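Local coordinates for tail fiber protein (Pseudomonas aeruginosa, PDB 6CL6) that serves as the receptor-binding fibre of the R2 pyocin, a contractile injection system, and so probably attaches the particle to the surface of its target cell, at the interface of chains A and B. Sequence-based numbering; all coordinates share one arbitrary frame. Chains: chain A/B, Tail fiber protein.

The interface of chains A and B. Residues chain A 217, 220-223; chain B 218-221.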
# COMPACT_ATOMS: atom_id res chain seq x y z
N PRO A 217 7.10 3.53 -4.86
CA PRO A 217 5.62 3.55 -4.84
C PRO A 217 5.01 2.17 -5.02
O PRO A 217 3.85 1.98 -4.64
CB PRO A 217 5.26 4.51 -5.98
CG PRO A 217 6.48 4.58 -6.85
CD PRO A 217 7.65 4.37 -5.94
N TYR A 220 3.24 0.40 -2.09
CA TYR A 220 2.00 0.94 -1.56
C TYR A 220 0.81 0.46 -2.40
O TYR A 220 0.95 0.19 -3.60
CB TYR A 220 2.06 2.46 -1.55
CG TYR A 220 3.10 2.97 -0.57
CD1 TYR A 220 4.44 3.04 -0.94
CD2 TYR A 220 2.76 3.35 0.71
CE1 TYR A 220 5.39 3.48 -0.05
CE2 TYR A 220 3.70 3.78 1.61
CZ TYR A 220 5.02 3.86 1.22
OH TYR A 220 5.95 4.28 2.11
N LEU A 221 -0.35 0.38 -1.75
CA LEU A 221 -1.55 -0.17 -2.37
C LEU A 221 -2.20 0.87 -3.29
O LEU A 221 -2.54 1.98 -2.85
CB LEU A 221 -2.54 -0.64 -1.30
CG LEU A 221 -3.75 -1.40 -1.85
CD1 LEU A 221 -3.31 -2.73 -2.45
CD2 LEU A 221 -4.83 -1.61 -0.80
N LEU A 222 -2.39 0.51 -4.56
CA LEU A 222 -3.19 1.31 -5.46
C LEU A 222 -4.65 1.29 -5.03
O LEU A 222 -5.14 0.30 -4.48
CB LEU A 222 -3.08 0.78 -6.91
CG LEU A 222 -1.75 0.94 -7.64
CD1 LEU A 222 -1.80 0.18 -8.97
CD2 LEU A 222 -1.41 2.39 -7.90
N LYS A 223 -5.34 2.40 -5.26
CA LYS A 223 -6.79 2.40 -5.06
C LYS A 223 -7.44 1.29 -5.86
O LYS A 223 -8.43 0.69 -5.41
CB LYS A 223 -7.38 3.75 -5.45
CG LYS A 223 -7.18 4.84 -4.42
CD LYS A 223 -7.78 6.17 -4.90
CE LYS A 223 -7.49 7.31 -3.96
NZ LYS A 223 -7.92 8.63 -4.53
N SER B 218 -2.43 10.48 -5.88
CA SER B 218 -3.88 10.36 -5.85
C SER B 218 -4.36 8.99 -6.29
O SER B 218 -5.52 8.64 -6.04
CB SER B 218 -4.49 11.44 -6.75
OG SER B 218 -4.15 12.73 -6.28
N ASP B 219 -3.50 8.21 -6.94
CA ASP B 219 -3.87 6.86 -7.35
C ASP B 219 -3.71 5.82 -6.24
O ASP B 219 -4.05 4.65 -6.46
CB ASP B 219 -3.00 6.41 -8.54
CG ASP B 219 -3.32 7.18 -9.80
OD1 ASP B 219 -4.43 7.76 -9.90
OD2 ASP B 219 -2.46 7.18 -10.70
N TYR B 220 -3.22 6.22 -5.08
CA TYR B 220 -2.85 5.32 -4.01
C TYR B 220 -3.80 5.49 -2.84
O TYR B 220 -4.37 6.56 -2.61
CB TYR B 220 -1.40 5.57 -3.57
CG TYR B 220 -0.43 5.13 -4.62
CD1 TYR B 220 -0.12 5.95 -5.71
CD2 TYR B 220 0.17 3.88 -4.55
CE1 TYR B 220 0.77 5.53 -6.68
CE2 TYR B 220 1.06 3.45 -5.53
CZ TYR B 220 1.36 4.29 -6.58
OH TYR B 220 2.24 3.86 -7.56
N LEU B 221 -3.99 4.39 -2.10
CA LEU B 221 -4.94 4.39 -1.01
C LEU B 221 -4.32 5.02 0.23
O LEU B 221 -3.30 4.54 0.76
CB LEU B 221 -5.42 2.97 -0.71
CG LEU B 221 -6.52 2.89 0.35
CD1 LEU B 221 -7.82 3.46 -0.21
CD2 LEU B 221 -6.72 1.47 0.86
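In this slender stretch of the trimeric R2 pyocin tail fibre, neighbouring chains are joined by a short antiparallel beta bridge, A:Leu222 paired with B:Tyr220, an example of how a fibre can couple its chains through backbone bonds where the segments are loops bounded by 3-10 turns. Two main-chain hydrogen bonds flank the pair. The amide N of B:Leu221 donates to O of A:Leu221 at 2.9 Å, almost straight (175° at the hydrogen) and nearly along the C=O axis. From the other chain, the amide N of A:Lys223 meets O of B:Asp219, also at 2.9 Å, in the carbonyl plane and on a lone pair.

A third bond comes from a side chain. A:Lys223 leaves with CG anti to its carbonyl carbon (chi1 -78°) and then runs fully extended alongside chain B, so that its side-chain amine NZ reaches O of B:Ser218, 2.8 Å away and in the carbonyl plane. OD1 of B:Asp219 lies 6.5 Å from NZ of A:Lys223, not in contact, but its carboxylate may favour a protonated amine.

Apolar packing centres on the ring of B:Tyr220, with CG anti to its carbonyl carbon, beside the backbone N (chi1 -70°), which lays it alongside A:Leu222. Methyl CD2 of A:Leu222 sits over one face in a CH-pi contact, displaced toward the rim and 3.6 Å from CE2 of B:Tyr220. The ring's edge faces chain A backbone, with O of A:Tyr220 in its plane and O of A:Pro217 3.3 Å from CE2 of B:Tyr220. The ring methylene CB of A:Pro217 rests against the phenol oxygen OH of B:Tyr220 at 3.5 Å. Beyond the bridge, A:Leu221 and B:Leu221, both with CG anti to the backbone N, point the same way and touch through their CD2 methyls at 4.0 Å.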